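Local coordinates for angiopoietin-related protein 6 (Homo sapiens, PDB 6Y43) that probably acts as a secreted angiopoietin-like growth factor carrying a calcium-binding, fibrinogen-like globular domain, at residues H95-L100 with D114-E119; A174-N179 with G197-E202. One frame throughout, in Å; residues are numbered along the deposited sequence.

Contact 1: residues H95-L100 with D114-E119; sequences HELLVL and DGFSLE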
ATOM      1  N   HIS A  95     -10.848  -9.289  -0.624  1.00 17.82           N
ATOM      2  CA  HIS A  95      -9.677  -8.974   0.172  1.00 13.80           C
ATOM      3  C   HIS A  95      -9.969  -7.829   1.120  1.00 14.41           C
ATOM      4  O   HIS A  95     -10.697  -6.898   0.782  1.00 14.12           O
ATOM      5  CB  HIS A  95      -8.482  -8.591  -0.690  1.00 14.21           C
ATOM      6  CG  HIS A  95      -7.853  -9.764  -1.361  1.00 21.42           C
ATOM      7  ND1 HIS A  95      -8.355 -10.304  -2.523  1.00 24.76           N
ATOM      8  CD2 HIS A  95      -6.784 -10.521  -1.018  1.00 22.70           C
ATOM      9  CE1 HIS A  95      -7.611 -11.338  -2.879  1.00 25.99           C
ATOM     10  NE2 HIS A  95      -6.650 -11.488  -1.984  1.00 25.80           N
ATOM     11  N   GLU A  96      -9.347  -7.896   2.290  1.00 11.60           N
ATOM     12  CA  GLU A  96      -9.300  -6.789   3.231  1.00 12.84           C
ATOM     13  C   GLU A  96      -7.994  -6.031   3.038  1.00 12.91           C
ATOM     14  O   GLU A  96      -6.924  -6.639   2.861  1.00 12.57           O
ATOM     15  CB  GLU A  96      -9.396  -7.300   4.666  1.00 13.40           C
ATOM     16  CG  GLU A  96      -9.349  -6.208   5.708  1.00 15.29           C
ATOM     17  CD  GLU A  96      -9.586  -6.724   7.111  1.00 22.50           C
ATOM     18  OE1 GLU A  96      -9.634  -7.969   7.296  1.00 20.37           O
ATOM     19  OE2 GLU A  96      -9.705  -5.874   8.026  1.00 20.60           O
ATOM     20  N   LEU A  97      -8.087  -4.706   3.052  1.00  9.60           N
ATOM     21  CA  LEU A  97      -6.924  -3.836   3.067  1.00 10.67           C
ATOM     22  C   LEU A  97      -6.711  -3.291   4.463  1.00 12.06           C
ATOM     23  O   LEU A  97      -7.654  -2.767   5.072  1.00  9.44           O
ATOM     24  CB  LEU A  97      -7.120  -2.672   2.105  1.00 11.30           C
ATOM     25  CG  LEU A  97      -6.087  -1.559   2.149  1.00  9.22           C
ATOM     26  CD1 LEU A  97      -4.773  -2.049   1.549  1.00 13.02           C
ATOM     27  CD2 LEU A  97      -6.608  -0.406   1.297  1.00 10.57           C
ATOM     28  N   LEU A  98      -5.478  -3.400   4.956  1.00  9.49           N
ATOM     29  CA  LEU A  98      -5.069  -2.828   6.227  1.00  9.41           C
ATOM     30  C   LEU A  98      -3.998  -1.785   5.960  1.00 12.12           C
ATOM     31  O   LEU A  98      -3.041  -2.051   5.227  1.00 10.48           O
ATOM     32  CB  LEU A  98      -4.527  -3.920   7.161  1.00 10.69           C
ATOM     33  CG  LEU A  98      -3.935  -3.462   8.484  1.00 13.05           C
ATOM     34  CD1 LEU A  98      -4.984  -2.855   9.369  1.00 14.06           C
ATOM     35  CD2 LEU A  98      -3.285  -4.660   9.174  1.00 16.88           C
ATOM     36  N   VAL A  99      -4.180  -0.584   6.499  1.00  8.49           N
ATOM     37  CA  VAL A  99      -3.182   0.473   6.406  1.00  8.85           C
ATOM     38  C   VAL A  99      -2.642   0.691   7.801  1.00  8.54           C
ATOM     39  O   VAL A  99      -3.413   0.903   8.743  1.00  9.40           O
ATOM     40  CB  VAL A  99      -3.758   1.780   5.830  1.00  6.57           C
ATOM     41  CG1 VAL A  99      -2.721   2.856   5.860  1.00  9.71           C
ATOM     42  CG2 VAL A  99      -4.253   1.566   4.394  1.00  8.50           C
ATOM     43  N   LEU A 100      -1.328   0.635   7.936  1.00  8.74           N
ATOM     44  CA  LEU A 100      -0.662   0.799   9.222  1.00  8.48           C
ATOM     45  C   LEU A 100       0.169   2.071   9.160  1.00 10.47           C
ATOM     46  O   LEU A 100       0.942   2.256   8.213  1.00 10.92           O
ATOM     47  CB  LEU A 100       0.238  -0.396   9.520  1.00 10.25           C
ATOM     48  CG  LEU A 100      -0.425  -1.763   9.622  1.00 13.91           C
ATOM     49  CD1 LEU A 100       0.637  -2.810   9.869  1.00 15.33           C
ATOM     50  CD2 LEU A 100      -1.448  -1.794  10.744  1.00 14.71           C
ATOM     51  N   ASP A 114     -13.025  -3.387   4.112  1.00 13.15           N
ATOM     52  CA  ASP A 114     -13.557  -4.725   3.872  1.00 13.41           C
ATOM     53  C   ASP A 114     -13.914  -4.821   2.397  1.00 17.62           C
ATOM     54  O   ASP A 114     -15.058  -4.686   1.984  1.00 18.54           O
ATOM     55  CB  ASP A 114     -14.749  -4.997   4.773  1.00 16.56           C
ATOM     56  CG  ASP A 114     -14.345  -5.188   6.226  1.00 20.64           C
ATOM     57  OD1 ASP A 114     -13.137  -5.251   6.519  1.00 21.21           O
ATOM     58  OD2 ASP A 114     -15.238  -5.293   7.084  1.00 28.39           O
ATOM     59  N   GLY A 115     -12.894  -5.052   1.594  1.00 16.22           N
ATOM     60  CA  GLY A 115     -13.050  -5.028   0.162  1.00 12.74           C
ATOM     61  C   GLY A 115     -11.969  -4.151  -0.406  1.00 10.90           C
ATOM     62  O   GLY A 115     -11.810  -2.999  -0.002  1.00 13.50           O
ATOM     63  N   PHE A 116     -11.222  -4.685  -1.357  1.00 11.38           N
ATOM     64  CA  PHE A 116     -10.122  -3.942  -1.964  1.00  9.93           C
ATOM     65  C   PHE A 116      -9.802  -4.653  -3.266  1.00 12.44           C
ATOM     66  O   PHE A 116      -9.558  -5.862  -3.270  1.00 12.61           O
ATOM     67  CB  PHE A 116      -8.890  -3.873  -1.047  1.00 11.54           C
ATOM     68  CG  PHE A 116      -7.649  -3.391  -1.761  1.00 11.04           C
ATOM     69  CD1 PHE A 116      -7.512  -2.058  -2.094  1.00 13.94           C
ATOM     70  CD2 PHE A 116      -6.632  -4.263  -2.120  1.00 11.72           C
ATOM     71  CE1 PHE A 116      -6.387  -1.597  -2.769  1.00 13.11           C
ATOM     72  CE2 PHE A 116      -5.526  -3.804  -2.807  1.00 12.96           C
ATOM     73  CZ  PHE A 116      -5.399  -2.478  -3.139  1.00 12.42           C
ATOM     74  N   SER A 117      -9.816  -3.925  -4.368  1.00 10.33           N
ATOM     75  CA  SER A 117      -9.388  -4.501  -5.634  1.00 12.61           C
ATOM     76  C   SER A 117      -8.998  -3.378  -6.575  1.00 11.76           C
ATOM     77  O   SER A 117      -9.299  -2.200  -6.340  1.00 10.23           O
ATOM     78  CB  SER A 117     -10.474  -5.377  -6.262  1.00 16.56           C
ATOM     79  OG  SER A 117     -11.537  -4.570  -6.697  1.00 19.26           O
ATOM     80  N   LEU A 118      -8.353  -3.774  -7.670  1.00 12.69           N
ATOM     81  CA  LEU A 118      -7.964  -2.880  -8.747  1.00 10.34           C
ATOM     82  C   LEU A 118      -8.556  -3.369 -10.057  1.00 11.16           C
ATOM     83  O   LEU A 118      -8.641  -4.577 -10.289  1.00 11.79           O
ATOM     84  CB  LEU A 118      -6.437  -2.804  -8.874  1.00 11.20           C
ATOM     85  CG  LEU A 118      -5.607  -2.342  -7.674  1.00 12.25           C
ATOM     86  CD1 LEU A 118      -4.141  -2.290  -8.043  1.00 13.58           C
ATOM     87  CD2 LEU A 118      -6.111  -0.988  -7.167  1.00 11.10           C
ATOM     88  N   GLU A 119      -8.977  -2.436 -10.912  1.00 10.70           N
ATOM     89  CA  GLU A 119      -9.234  -2.765 -12.300  1.00 11.96           C
ATOM     90  C   GLU A 119      -7.914  -3.066 -12.991  1.00 10.29           C
ATOM     91  O   GLU A 119      -6.847  -2.729 -12.483  1.00  9.99           O
ATOM     92  CB  GLU A 119      -9.915  -1.604 -13.012  1.00 11.87           C
ATOM     93  CG  GLU A 119     -11.275  -1.227 -12.492  1.00 16.10           C
ATOM     94  CD  GLU A 119     -12.313  -2.269 -12.810  1.00 29.45           C
ATOM     95  OE1 GLU A 119     -12.157  -2.964 -13.839  1.00 24.33           O
ATOM     96  OE2 GLU A 119     -13.281  -2.393 -12.027  1.00 30.63           O
TER
HETATM   97  O   HOH W   1     -12.273  -7.473  -2.338  1.00 20.46           O

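Contact 2: residues A174-N179 with G197-E202; sequences ACAHSN and GVYWAE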
ATOM      1  N   ALA A 174      -8.411  15.376  -5.914  1.00 10.11           N
ATOM      2  CA  ALA A 174      -8.127  16.801  -6.098  1.00 10.39           C
ATOM      3  C   ALA A 174      -7.688  17.490  -4.799  1.00 11.53           C
ATOM      4  O   ALA A 174      -8.336  18.428  -4.318  1.00 12.48           O
ATOM      5  CB  ALA A 174      -9.357  17.502  -6.677  1.00 11.45           C
ATOM      6  N   CYS A 175      -6.551  17.080  -4.202  1.00  9.69           N
ATOM      7  CA  CYS A 175      -5.694  16.020  -4.730  1.00 11.26           C
ATOM      8  C   CYS A 175      -5.727  14.763  -3.887  1.00  8.34           C
ATOM      9  O   CYS A 175      -5.771  13.639  -4.420  1.00  9.57           O
ATOM     10  CB  CYS A 175      -4.235  16.462  -4.805  1.00 12.92           C
ATOM     11  SG  CYS A 175      -3.901  17.439  -6.286  1.00 16.07           S
ATOM     12  N   ALA A 176      -5.668  14.925  -2.556  1.00  8.84           N
ATOM     13  CA  ALA A 176      -5.594  13.724  -1.738  1.00  8.45           C
ATOM     14  C   ALA A 176      -5.918  13.943  -0.268  1.00  9.93           C
ATOM     15  O   ALA A 176      -5.491  14.920   0.358  1.00 11.29           O
ATOM     16  CB  ALA A 176      -4.202  13.074  -1.823  1.00  9.05           C
ATOM     17  N   HIS A 177      -6.609  12.953   0.273  1.00  8.75           N
ATOM     18  CA  HIS A 177      -6.697  12.761   1.711  1.00  8.17           C
ATOM     19  C   HIS A 177      -5.550  11.912   2.254  1.00  8.67           C
ATOM     20  O   HIS A 177      -5.266  11.979   3.449  1.00  9.47           O
ATOM     21  CB  HIS A 177      -8.040  12.128   2.054  1.00  8.60           C
ATOM     22  CG  HIS A 177      -9.190  13.081   1.930  1.00  9.51           C
ATOM     23  ND1 HIS A 177     -10.476  12.745   2.273  1.00 10.34           N
ATOM     24  CD2 HIS A 177      -9.244  14.349   1.452  1.00 12.96           C
ATOM     25  CE1 HIS A 177     -11.273  13.777   2.045  1.00 11.62           C
ATOM     26  NE2 HIS A 177     -10.546  14.764   1.554  1.00 11.58           N
ATOM     27  N   SER A 178      -4.899  11.110   1.413  1.00  8.27           N
ATOM     28  CA  SER A 178      -3.756  10.311   1.823  1.00  7.62           C
ATOM     29  C   SER A 178      -2.730  10.337   0.702  1.00  8.78           C
ATOM     30  O   SER A 178      -3.089  10.450  -0.468  1.00 10.21           O
ATOM     31  CB  SER A 178      -4.162   8.873   2.140  1.00  8.22           C
ATOM     32  OG  SER A 178      -4.959   8.286   1.147  1.00 10.06           O
ATOM     33  N   ASN A 179      -1.447  10.257   1.057  1.00  7.12           N
ATOM     34  CA  ASN A 179      -0.394  10.381   0.056  1.00  6.57           C
ATOM     35  C   ASN A 179       0.750   9.453   0.443  1.00  7.13           C
ATOM     36  O   ASN A 179       1.896   9.862   0.583  1.00  8.24           O
ATOM     37  CB  ASN A 179       0.076  11.829  -0.051  1.00  8.39           C
ATOM     38  CG  ASN A 179       1.000  12.078  -1.227  1.00  8.94           C
ATOM     39  OD1 ASN A 179       0.763  11.592  -2.329  1.00  9.82           O
ATOM     40  ND2 ASN A 179       2.056  12.864  -0.992  1.00  8.25           N
ATOM     41  N   GLY A 197       4.209  15.112   1.658  1.00 10.02           N
ATOM     42  CA  GLY A 197       4.731  14.083   2.527  1.00  8.07           C
ATOM     43  C   GLY A 197       3.884  12.824   2.542  1.00  8.58           C
ATOM     44  O   GLY A 197       2.821  12.734   1.938  1.00  8.23           O
ATOM     45  N   VAL A 198       4.361  11.848   3.300  1.00  6.74           N
ATOM     46  CA  VAL A 198       3.658  10.589   3.493  1.00  7.39           C
ATOM     47  C   VAL A 198       2.567  10.826   4.525  1.00  7.63           C
ATOM     48  O   VAL A 198       2.802  10.690   5.734  1.00  8.23           O
ATOM     49  CB  VAL A 198       4.619   9.481   3.955  1.00  7.11           C
ATOM     50  CG1 VAL A 198       3.852   8.225   4.235  1.00  7.49           C
ATOM     51  CG2 VAL A 198       5.743   9.240   2.941  1.00 10.25           C
ATOM     52  N   TYR A 199       1.372  11.216   4.065  1.00  7.55           N
ATOM     53  CA  TYR A 199       0.360  11.719   4.982  1.00  8.79           C
ATOM     54  C   TYR A 199      -0.973  10.999   4.892  1.00  7.90           C
ATOM     55  O   TYR A 199      -1.303  10.302   3.935  1.00  7.69           O
ATOM     56  CB  TYR A 199       0.156  13.233   4.795  1.00  8.75           C
ATOM     57  CG  TYR A 199      -0.626  13.753   3.581  1.00  8.88           C
ATOM     58  CD1 TYR A 199      -2.017  13.638   3.506  1.00  9.10           C
ATOM     59  CD2 TYR A 199       0.018  14.447   2.574  1.00  9.80           C
ATOM     60  CE1 TYR A 199      -2.743  14.180   2.414  1.00  8.92           C
ATOM     61  CE2 TYR A 199      -0.690  14.989   1.487  1.00  9.49           C
ATOM     62  CZ  TYR A 199      -2.064  14.849   1.416  1.00  9.71           C
ATOM     63  OH  TYR A 199      -2.772  15.411   0.364  1.00 14.56           O
ATOM     64  N   TRP A 200      -1.717  11.167   5.980  1.00  7.84           N
ATOM     65  CA  TRP A 200      -3.040  10.592   6.182  1.00  8.49           C
ATOM     66  C   TRP A 200      -3.836  11.701   6.861  1.00  8.30           C
ATOM     67  O   TRP A 200      -3.512  12.114   7.979  1.00  9.58           O
ATOM     68  CB  TRP A 200      -2.950   9.335   7.044  1.00  9.31           C
ATOM     69  CG  TRP A 200      -4.156   8.468   7.071  1.00  7.99           C
ATOM     70  CD1 TRP A 200      -5.148   8.481   8.002  1.00  8.30           C
ATOM     71  CD2 TRP A 200      -4.496   7.424   6.137  1.00  6.25           C
ATOM     72  NE1 TRP A 200      -6.082   7.522   7.715  1.00  8.54           N
ATOM     73  CE2 TRP A 200      -5.713   6.855   6.582  1.00  7.66           C
ATOM     74  CE3 TRP A 200      -3.900   6.922   4.976  1.00  7.93           C
ATOM     75  CZ2 TRP A 200      -6.342   5.813   5.905  1.00  8.61           C
ATOM     76  CZ3 TRP A 200      -4.526   5.886   4.301  1.00  9.83           C
ATOM     77  CH2 TRP A 200      -5.741   5.343   4.767  1.00  7.77           C
ATOM     78  N   ALA A 201      -4.819  12.255   6.153  1.00  8.20           N
ATOM     79  CA  ALA A 201      -5.455  13.481   6.628  1.00 10.32           C
ATOM     80  C   ALA A 201      -5.956  13.354   8.060  1.00  9.64           C
ATOM     81  O   ALA A 201      -5.841  14.293   8.851  1.00 10.92           O
ATOM     82  CB  ALA A 201      -6.621  13.858   5.720  1.00 10.85           C
ATOM     83  N   GLU A 202      -6.576  12.231   8.395  1.00  8.63           N
ATOM     84  CA  GLU A 202      -7.207  12.091   9.695  1.00 10.48           C
ATOM     85  C   GLU A 202      -6.258  11.538  10.760  1.00 10.81           C
ATOM     86  O   GLU A 202      -6.700  11.265  11.890  1.00 13.23           O
ATOM     87  CB  GLU A 202      -8.453  11.204   9.565  1.00 12.47           C
ATOM     88  CG  GLU A 202      -9.637  11.767  10.340  1.00 19.42           C
ATOM     89  CD  GLU A 202     -10.865  10.881  10.295  1.00 14.16           C
ATOM     90  OE1 GLU A 202     -11.326  10.588   9.146  1.00 14.21           O
ATOM     91  OE2 GLU A 202     -11.343  10.507  11.419  1.00 13.19           O
TER

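Contact 1: residues H95-L100 with D114-E119
Leu97 and Phe116 meet at the open end of the beta hairpin 95-102/108-118, in the antiparallel sheet of the fibrinogen-like domain. The chain bends sharply at Asp114, and strand 115-118 runs at 96° to strand 95-100 instead of continuing beside it. The apolar part of the contact starts at the roots of the side chains, with Leu97 CB 3.8 Å from Phe116 CB. Chi1 of 171° swings Leu97 CG anti to its backbone N; from there the two side chains cross obliquely, and Leu97 CD2 lies 3.9 Å from Phe116 CD1. Val86 and Thr90 of helix 83-90 and Leu127 of strand 127-133 also touch the Phe116 side chain.

The charged part is made of like charges. Glu96 and Asp114 point the same way, side by side, with Glu96 OE2 3.8 Å from Asp114 OD1 and the carboxylate planes 89° apart. A hydrogen bond between Asp114 OD1 and His133 NE2 and a long, weak ion pair of Glu96 with Arg218 probably ease the repulsion.

At the bend, Gly115 takes backbone angles that would press a CB into the carbonyl O of Asp114. Beside it a water accepts two N-H groups, lying 2.9 Å from His95 N and 3.1 Å from Phe116 N.

Contact 2: residues A174-N179 with G197-E202
Asn179 ND2 bonds two carbonyls, Gly197 O at 3.0 Å, from above its carbonyl plane, and Gln166 O; Tyr172 OH holds Asn179 OD1. With CG anti to the backbone N (chi1 -170°), the Asn179 side chain extends toward Gly197. His177 O accepts the N-H of Ala201, 2.8 Å from Ala201 N, with a C=O...N angle of 175°. Next along, Asn179 N gives its hydrogen to Tyr199 O at 2.9 Å, so Ser178 and Trp200 form a single bridge between otherwise irregular loops. Asn179 CB lies over one face of the Tyr199 ring, a CH-pi contact 3.8 Å from the centroid. Ala176 O lies at the ring's edge, in its plane and 2.8 Å from Tyr199 OH; Gln166 OE1, hydrogen-bonded to this hydroxyl, competes for its one proton. An alanine in place of Tyr199 would probably leave Gln166 without this partner and open a gap beside Asn179 CB. Ser178 CB rests 3.5 Å from Trp200 CE3. The peptide bond before Cys175 is cis, as in the fibrinogen gamma chain. The disulfide Cys175-Cys162 ties this loop to helix 162-166, and Trp200 packs on Leu101 of strand 95-102 and Ala111 and Tyr113 of strand 108-118.

Both contacts belong to one fibrinogen-like domain, with centres about 17 Å apart, and they follow in series: 95-100 with 114-119 is complete before 174-179 and 197-202 begin. Contact 1 is in the central sheet, at the end of the hairpin where strand 108-118 bends away toward helix 83-90. Contact 2 joins two loops between helix 162-166 and strand 212-219, in the loop-rich part that also carries the calcium site of Asp154, Asp156, Tyr158 and Gly160. They touch directly through Val99 CG1, 3.9 Å from Trp200 CZ3. Strand 95-102, one strand of the sheet, thus meets the loop region through Val99, so the sheet and the loop-built part pack as one globular unit.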